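Local structure of Blr3880 protein (Bradyrhizobium japonicum, 2OOD) at the interface of chains A and B. The protein catalyses the zinc-dependent hydrolytic deamination of guanine to xanthine and ammonia, a step of purine degradation. Coordinates in Å, arbitrary orientation; residue numbers count along the deposited sequence, not the author numbering. Chains: chain A/B, Blr3880 protein.

Contact 1: the interface of chains A and B. Residues chain A 90, 92-94, 300-304; chain B 343, 347-348, 350-351, 354, 371.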
# COMPACT_ATOMS: atom_id res chain seq x y z
N ALA A 90 -14.23 -3.04 2.94
CA ALA A 90 -15.34 -2.38 3.63
C ALA A 90 -14.93 -1.00 4.11
O ALA A 90 -13.89 -0.82 4.73
CB ALA A 90 -15.81 -3.23 4.81
N GLY A 92 -15.11 2.80 6.12
CA GLY A 92 -15.33 3.50 7.37
C GLY A 92 -15.29 3.01 8.81
O GLY A 92 -15.49 3.84 9.71
N GLU A 93 -15.03 1.74 9.08
CA GLU A 93 -15.04 1.32 10.48
C GLU A 93 -13.79 0.69 11.05
O GLU A 93 -12.99 0.08 10.34
CB GLU A 93 -16.21 0.35 10.72
CG GLU A 93 -17.59 0.92 10.47
CD GLU A 93 -17.84 2.20 11.24
OE1 GLU A 93 -17.45 2.26 12.42
OE2 GLU A 93 -18.43 3.13 10.65
N GLN A 94 -13.62 0.83 12.36
CA GLN A 94 -12.50 0.21 13.06
C GLN A 94 -12.96 -1.23 13.27
O GLN A 94 -14.08 -1.59 12.92
CB GLN A 94 -12.25 0.86 14.43
CG GLN A 94 -11.44 2.14 14.41
CD GLN A 94 -11.26 2.72 15.81
OE1 GLN A 94 -10.75 2.04 16.71
NE2 GLN A 94 -11.68 3.96 16.00
N LEU A 300 -3.27 -1.26 9.30
CA LEU A 300 -3.40 0.09 8.75
C LEU A 300 -4.80 0.37 8.20
O LEU A 300 -5.35 1.44 8.41
CB LEU A 300 -2.36 0.32 7.64
CG LEU A 300 -0.88 0.24 8.02
CD1 LEU A 300 -0.02 0.43 6.79
CD2 LEU A 300 -0.56 1.29 9.06
N PHE A 301 -5.39 -0.59 7.51
CA PHE A 301 -6.72 -0.41 6.95
C PHE A 301 -7.79 -0.17 8.03
O PHE A 301 -8.67 0.69 7.86
CB PHE A 301 -7.11 -1.64 6.12
CG PHE A 301 -8.41 -1.49 5.38
CD1 PHE A 301 -8.45 -0.85 4.14
CD2 PHE A 301 -9.60 -1.95 5.93
CE1 PHE A 301 -9.66 -0.67 3.47
CE2 PHE A 301 -10.82 -1.77 5.26
CZ PHE A 301 -10.84 -1.13 4.03
N LEU A 302 -7.74 -0.93 9.12
CA LEU A 302 -8.72 -0.79 10.19
C LEU A 302 -8.31 0.25 11.24
O LEU A 302 -9.06 0.50 12.18
CB LEU A 302 -8.96 -2.14 10.85
CG LEU A 302 -9.51 -3.26 9.96
CD1 LEU A 302 -9.63 -4.53 10.77
CD2 LEU A 302 -10.86 -2.86 9.41
N GLY A 303 -7.13 0.83 11.09
CA GLY A 303 -6.68 1.84 12.03
C GLY A 303 -6.12 1.28 13.32
O GLY A 303 -5.83 2.03 14.25
N SER A 304 -5.98 -0.04 13.39
CA SER A 304 -5.47 -0.72 14.57
C SER A 304 -4.21 -0.07 15.11
O SER A 304 -4.12 0.20 16.31
CB SER A 304 -5.19 -2.19 14.26
OG SER A 304 -6.37 -2.84 13.83
N TYR B 343 -6.12 6.63 2.91
CA TYR B 343 -7.19 6.11 3.74
C TYR B 343 -6.60 5.45 4.99
O TYR B 343 -7.09 5.64 6.10
CB TYR B 343 -8.00 5.08 2.94
CG TYR B 343 -9.08 4.37 3.71
CD1 TYR B 343 -10.32 4.94 3.91
CD2 TYR B 343 -8.84 3.12 4.27
CE1 TYR B 343 -11.32 4.29 4.65
CE2 TYR B 343 -9.82 2.46 5.01
CZ TYR B 343 -11.05 3.05 5.20
OH TYR B 343 -12.02 2.38 5.92
N MSE B 347 -7.35 6.38 8.89
CA MSE B 347 -8.01 5.46 9.80
C MSE B 347 -7.18 5.30 11.06
O MSE B 347 -7.73 5.11 12.15
CB MSE B 347 -8.26 4.10 9.15
CG MSE B 347 -9.46 4.07 8.21
SE MSE B 347 -11.13 4.78 8.99
CE MSE B 347 -11.28 3.57 10.52
N CYS B 348 -5.86 5.36 10.92
CA CYS B 348 -5.01 5.25 12.09
C CYS B 348 -5.24 6.49 12.93
O CYS B 348 -5.16 6.43 14.15
CB CYS B 348 -3.54 5.14 11.69
SG CYS B 348 -3.09 3.55 10.97
N ASN B 350 -8.10 8.11 13.11
CA ASN B 350 -9.42 7.96 13.70
C ASN B 350 -9.31 7.28 15.07
O ASN B 350 -10.01 7.63 16.02
CB ASN B 350 -10.31 7.12 12.78
CG ASN B 350 -11.70 6.93 13.33
OD1 ASN B 350 -12.52 7.85 13.29
ND2 ASN B 350 -11.99 5.74 13.84
N THR B 351 -8.42 6.29 15.17
CA THR B 351 -8.23 5.56 16.40
C THR B 351 -7.54 6.42 17.45
O THR B 351 -7.78 6.26 18.65
CB THR B 351 -7.41 4.27 16.15
OG1 THR B 351 -8.12 3.45 15.22
CG2 THR B 351 -7.21 3.49 17.44
N ASP B 354 -10.45 9.06 18.97
CA ASP B 354 -11.76 8.67 19.46
C ASP B 354 -11.83 8.40 20.97
O ASP B 354 -12.88 8.03 21.49
CB ASP B 354 -12.28 7.45 18.68
CG ASP B 354 -11.62 6.16 19.09
OD1 ASP B 354 -10.65 6.21 19.88
OD2 ASP B 354 -12.07 5.10 18.62
N LYS B 371 -11.82 9.90 7.90
CA LYS B 371 -12.32 8.78 7.10
C LYS B 371 -12.34 9.21 5.64
O LYS B 371 -13.12 10.08 5.27
CB LYS B 371 -13.73 8.41 7.55
CG LYS B 371 -13.83 7.92 8.97
CD LYS B 371 -15.25 7.52 9.27
CE LYS B 371 -15.39 6.92 10.65
NZ LYS B 371 -16.81 6.56 10.93
O HOH W 1 -11.29 0.84 7.82
O HOH W 2 -4.15 4.06 15.24

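Contact 2: the interface of chains A and B. Residues chain A 340, 344, 415, 445-448; chain B 88-89, 297, 301, 331-332, 341.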
# COMPACT_ATOMS: atom_id res chain seq x y z
N ASP A 340 4.99 -4.68 1.54
CA ASP A 340 5.02 -3.25 1.24
C ASP A 340 4.59 -2.47 2.48
O ASP A 340 5.28 -1.55 2.92
CB ASP A 340 4.09 -2.94 0.06
CG ASP A 340 3.80 -1.46 -0.08
OD1 ASP A 340 4.73 -0.64 0.05
OD2 ASP A 340 2.63 -1.09 -0.33
N LYS A 344 6.63 -0.22 5.63
CA LYS A 344 6.14 1.10 6.01
C LYS A 344 5.90 1.21 7.51
O LYS A 344 6.26 2.21 8.13
CB LYS A 344 4.87 1.43 5.23
CG LYS A 344 5.17 1.64 3.76
CD LYS A 344 3.95 1.86 2.90
CE LYS A 344 4.39 2.14 1.47
NZ LYS A 344 3.28 2.11 0.48
N GLN A 415 4.08 -1.83 -11.79
CA GLN A 415 3.83 -0.56 -12.46
C GLN A 415 4.88 -0.31 -13.55
O GLN A 415 5.95 -0.92 -13.55
CB GLN A 415 3.85 0.58 -11.43
CG GLN A 415 5.18 0.77 -10.73
CD GLN A 415 5.12 1.79 -9.62
OE1 GLN A 415 4.64 2.89 -9.81
NE2 GLN A 415 5.63 1.41 -8.45
N MSE A 445 9.01 -6.08 -3.80
CA MSE A 445 8.22 -5.69 -2.62
C MSE A 445 7.64 -4.28 -2.69
O MSE A 445 6.43 -4.09 -2.56
CB MSE A 445 9.09 -5.71 -1.36
CG MSE A 445 9.42 -7.04 -0.75
SE MSE A 445 10.69 -6.72 0.72
CE MSE A 445 10.80 -8.53 1.46
N MSE A 446 8.52 -3.30 -2.89
CA MSE A 446 8.13 -1.89 -2.89
C MSE A 446 7.68 -1.24 -4.19
O MSE A 446 6.83 -0.35 -4.16
CB MSE A 446 9.26 -1.06 -2.29
CG MSE A 446 9.89 -1.64 -1.03
SE MSE A 446 8.61 -2.02 0.40
CE MSE A 446 7.86 -0.23 0.64
N VAL A 447 8.25 -1.63 -5.33
CA VAL A 447 7.86 -1.01 -6.59
C VAL A 447 6.86 -1.84 -7.38
O VAL A 447 6.12 -1.30 -8.20
CB VAL A 447 9.07 -0.71 -7.47
CG1 VAL A 447 8.65 0.12 -8.66
CG2 VAL A 447 10.12 0.03 -6.68
N GLY A 448 6.83 -3.15 -7.13
CA GLY A 448 5.91 -4.02 -7.84
C GLY A 448 4.76 -4.51 -6.97
O GLY A 448 4.50 -3.95 -5.91
N LEU B 88 12.61 5.05 -7.06
CA LEU B 88 11.53 5.10 -6.09
C LEU B 88 11.39 4.02 -5.01
O LEU B 88 10.34 3.92 -4.39
CB LEU B 88 10.18 5.24 -6.81
CG LEU B 88 9.81 4.46 -8.07
CD1 LEU B 88 10.37 3.08 -8.07
CD2 LEU B 88 8.30 4.40 -8.15
N GLY B 89 12.41 3.23 -4.76
CA GLY B 89 12.26 2.22 -3.73
C GLY B 89 13.54 2.04 -2.96
O GLY B 89 13.88 0.92 -2.59
N CYS B 297 1.96 7.93 0.78
CA CYS B 297 2.87 6.84 0.42
C CYS B 297 4.29 7.14 0.85
O CYS B 297 5.00 6.27 1.34
CB CYS B 297 2.86 6.60 -1.09
SG CYS B 297 1.35 5.89 -1.71
N PHE B 301 6.57 5.39 3.68
CA PHE B 301 7.80 4.76 3.20
C PHE B 301 9.06 5.28 3.91
O PHE B 301 9.95 4.50 4.26
CB PHE B 301 7.94 4.98 1.69
CG PHE B 301 9.09 4.25 1.07
CD1 PHE B 301 8.96 2.92 0.68
CD2 PHE B 301 10.32 4.87 0.90
CE1 PHE B 301 10.04 2.22 0.14
CE2 PHE B 301 11.41 4.18 0.35
CZ PHE B 301 11.26 2.85 -0.02
N ASN B 331 6.49 5.20 -3.18
CA ASN B 331 6.82 4.10 -4.07
C ASN B 331 5.79 3.79 -5.15
O ASN B 331 5.89 2.76 -5.82
CB ASN B 331 7.09 2.84 -3.24
CG ASN B 331 5.94 2.47 -2.31
OD1 ASN B 331 5.26 3.34 -1.76
ND2 ASN B 331 5.73 1.18 -2.11
N ARG B 332 4.82 4.68 -5.34
CA ARG B 332 3.77 4.48 -6.33
C ARG B 332 3.56 5.71 -7.21
O ARG B 332 3.55 6.84 -6.72
CB ARG B 332 2.45 4.15 -5.64
CG ARG B 332 2.53 3.04 -4.61
CD ARG B 332 2.81 1.70 -5.25
NE ARG B 332 2.98 0.66 -4.24
CZ ARG B 332 3.33 -0.59 -4.51
NH1 ARG B 332 3.55 -0.97 -5.76
NH2 ARG B 332 3.47 -1.46 -3.52
N ASP B 341 -3.06 4.42 0.64
CA ASP B 341 -2.32 4.77 1.84
C ASP B 341 -2.94 5.98 2.53
O ASP B 341 -2.84 6.11 3.75
CB ASP B 341 -0.85 5.07 1.51
CG ASP B 341 -0.03 3.81 1.29
OD1 ASP B 341 -0.57 2.69 1.47
OD2 ASP B 341 1.16 3.94 0.94
O HOH W 3 3.96 -4.32 -3.50
O HOH W 4 1.63 1.45 -1.82

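Contact 3: the interface of chains A and B. Residues chain A 415, 449-451; chain B 415, 449-451.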
# COMPACT_ATOMS: atom_id res chain seq x y z
N GLN A 415 4.08 -1.83 -11.79
CA GLN A 415 3.83 -0.56 -12.46
C GLN A 415 4.88 -0.31 -13.55
O GLN A 415 5.95 -0.92 -13.55
CB GLN A 415 3.85 0.58 -11.43
CG GLN A 415 5.18 0.77 -10.73
CD GLN A 415 5.12 1.79 -9.62
OE1 GLN A 415 4.64 2.89 -9.81
NE2 GLN A 415 5.63 1.41 -8.45
N ASP A 449 4.05 -5.53 -7.45
CA ASP A 449 2.93 -6.14 -6.73
C ASP A 449 2.73 -7.59 -7.19
O ASP A 449 3.70 -8.26 -7.54
CB ASP A 449 1.64 -5.33 -6.88
CG ASP A 449 1.39 -4.87 -8.31
OD1 ASP A 449 1.60 -5.68 -9.23
OD2 ASP A 449 0.97 -3.71 -8.50
N ASP A 450 1.49 -8.09 -7.22
CA ASP A 450 1.33 -9.48 -7.63
C ASP A 450 1.65 -9.75 -9.10
O ASP A 450 1.78 -10.91 -9.50
CB ASP A 450 -0.07 -10.04 -7.26
CG ASP A 450 -1.21 -9.41 -8.05
OD1 ASP A 450 -1.14 -9.32 -9.29
OD2 ASP A 450 -2.21 -9.03 -7.40
N ARG A 451 1.79 -8.70 -9.90
CA ARG A 451 2.13 -8.87 -11.31
C ARG A 451 3.54 -9.49 -11.39
O ARG A 451 3.98 -9.90 -12.45
CB ARG A 451 2.11 -7.52 -12.06
CG ARG A 451 0.90 -6.66 -11.76
CD ARG A 451 0.36 -5.91 -12.97
NE ARG A 451 0.63 -4.47 -13.05
CZ ARG A 451 0.50 -3.59 -12.06
NH1 ARG A 451 0.11 -3.98 -10.86
NH2 ARG A 451 0.70 -2.31 -12.28
N GLN B 415 -6.23 -6.88 -8.54
CA GLN B 415 -6.01 -8.25 -8.12
C GLN B 415 -7.21 -9.13 -8.49
O GLN B 415 -8.31 -8.63 -8.74
CB GLN B 415 -5.76 -8.31 -6.61
CG GLN B 415 -6.93 -7.83 -5.76
CD GLN B 415 -6.60 -7.75 -4.29
OE1 GLN B 415 -6.07 -8.69 -3.71
NE2 GLN B 415 -6.91 -6.61 -3.68
N ASP B 449 -5.72 -1.20 -8.27
CA ASP B 449 -4.54 -0.35 -8.42
C ASP B 449 -4.52 0.31 -9.81
O ASP B 449 -5.59 0.59 -10.34
CB ASP B 449 -3.24 -1.12 -8.17
CG ASP B 449 -3.21 -2.48 -8.84
OD1 ASP B 449 -3.64 -2.56 -10.01
OD2 ASP B 449 -2.74 -3.45 -8.21
N ASP B 450 -3.36 0.54 -10.40
CA ASP B 450 -3.37 1.20 -11.71
C ASP B 450 -3.97 0.35 -12.84
O ASP B 450 -4.26 0.88 -13.91
CB ASP B 450 -1.98 1.74 -12.11
CG ASP B 450 -0.95 0.66 -12.39
OD1 ASP B 450 -1.24 -0.29 -13.15
OD2 ASP B 450 0.17 0.78 -11.86
N ARG B 451 -4.17 -0.94 -12.59
CA ARG B 451 -4.77 -1.81 -13.60
C ARG B 451 -6.21 -1.33 -13.85
O ARG B 451 -6.87 -1.77 -14.79
CB ARG B 451 -4.77 -3.28 -13.15
CG ARG B 451 -3.47 -3.75 -12.54
CD ARG B 451 -3.10 -5.18 -12.92
NE ARG B 451 -3.27 -6.21 -11.89
CZ ARG B 451 -2.90 -6.12 -10.61
NH1 ARG B 451 -2.33 -5.03 -10.15
NH2 ARG B 451 -3.04 -7.16 -9.80

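Contact 1: the interface of chains A and B
The A:Phe301 ring carries the rim of B:Tyr343 on one face: CE2 of the tyrosine stands 3.5 Å above the phenyl plane, displaced from its centre, and the two side chains cross obliquely. The tyrosine ring is backed on one face by CG of B:Met347, a selenomethionine one helical turn along helix 335-352 whose chain is bent at chi2 and chi3. With CG anti to the backbone N (chi1 175°), B:Tyr343 sends its phenol OH to a water 2.5 Å from OH; the water also bonds A:Phe301 O and A:Glu93 O. The bond from A:Gly92 N to the same OH is weak. Farther along the helix, B:Asn350 meets A:Gln94, the amide planes 81° apart. A:Gln94 NE2 meets B:Asp354 OD2 tip to tip at 2.9 Å, within its own amide plane but from above the carboxylate plane. NE2 also lies 2.8 Å from B:Asn350 ND2, two donors as modelled, so the B:Asn350 amide may be modelled the wrong way round. This seam joins two copies of an amidohydrolase-family enzyme, plausibly as a dimer. B:Thr351 OG1, anti to its own carbonyl carbon, donates to A:Gly303 O at 2.9 Å from above the carbonyl plane.

Contact 2: the interface of chains A and B
Charge pairing centres on A:Lys344, whose extended chain reaches B:Asp341 tip to tip; NZ lies 2.8 Å from OD2 and takes the syn lone pair of that carboxylate oxygen. The ammonium also makes weak bonds to A:Asp340 and to B:Asn331 OD1, so acids of both chains lie beside it and would probably favour its charged form. A:Asp340 OD2 forms a salt bridge to B:Arg332 NH2 whose hydrogen bond is weak, the carboxylate and guanidinium planes 85° apart.

Among the remaining hydrogen bonds, B:Asn331 is central. Its CG sits in the crowded position between backbone N and carbonyl carbon (chi1 56°), and ND2 gives one bond to A:Met446 O, 2.8 Å away on a carbonyl lone pair, and another to A:Asp340 OD1, 3.0 Å away, met from above the carboxylate plane. An alanine here removes both ND2 bonds and the weak one to A:Lys344, and would probably leave A:Met446 O poorly satisfied and A:Asp340 less firmly placed. A:Gln415 NE2 bridges B:Asn331 O and A:Val447 O. B:Arg332 NH1 reaches A:Gly448 O at 3.1 Å nearly straight, while A:Met446 O lies over the centre of the guanidinium face.

Apolar contact is slight: A:Met446 CE meets the B:Phe301 ring edge-on in its plane, and A:Val447 touches B:Leu88 CD1. The patch fastens the end of helix 434-447 and helix 335-352 of one subunit to the loop at 331-332 and helix 335-352 of the other, helping to hold the assembly together.

Contact 3: the interface of chains A and B
Two 3-10 turns, 450-452 of each chain, face each other across the two-fold axis of this amidohydrolase-family guanine deaminase, and their arginines fill the tight core. A:Arg451 and B:Arg451 point tip to tip, guanidinium planes 33° apart, with CG of each over the centre of the other's guanidinium face. Their CD atoms come to 3.5 Å. NH1 of A:Arg451 and NH1 of B:Arg451 lie close without a hydrogen bond; the A:Asp449 and B:Asp449 carboxylates would probably offset their like charges. Those carboxylates meet tip to tip, OD2 to OD2 at 3.7 Å, where the arginines would probably balance them. A:Asp449 OD2 takes A:Arg451 NH1 on its syn lone pair in a strongly bent bond (115° at H), while OD1 accepts the A:Arg451 backbone N at 3.1 Å on its anti lone pair, as in chain B. The backbone bond steadies the carboxylate, which in turn holds the guanidinium end of the bent chain.

The rim is looser. B:Arg451 NH2 forms a salt bridge to A:Asp450 OD1 at 2.9 Å, but the planes stand 87° apart and no N-H points at that oxygen; the bond to OD2 is weak. The twin, A:Arg451 with B:Asp450, behaves alike. Farther out, CB of A:Gln415 merely brushes B:Asp450 OD2, 3.7 Å away.

The contacts belong to one two-fold symmetric interface. Contact 2 neighbours both others, its C-alpha centre about 21 Å from that of contact 1 and about 12 Å from that of contact 3, while contacts 1 and 3 are about 23 Å apart. Helix 335-352 serves contacts 1 and 2, as does Phe301, from chain A in one and chain B in the other. A:Gln415 belongs to contacts 2 and 3, and the chain leaving helix 434-447 leads from one into the other. Contacts 1 and 2 recur with the chains exchanged and contact 3 is its own twin, so the patches repeat about the two-fold, as expected if the dimer is the working form.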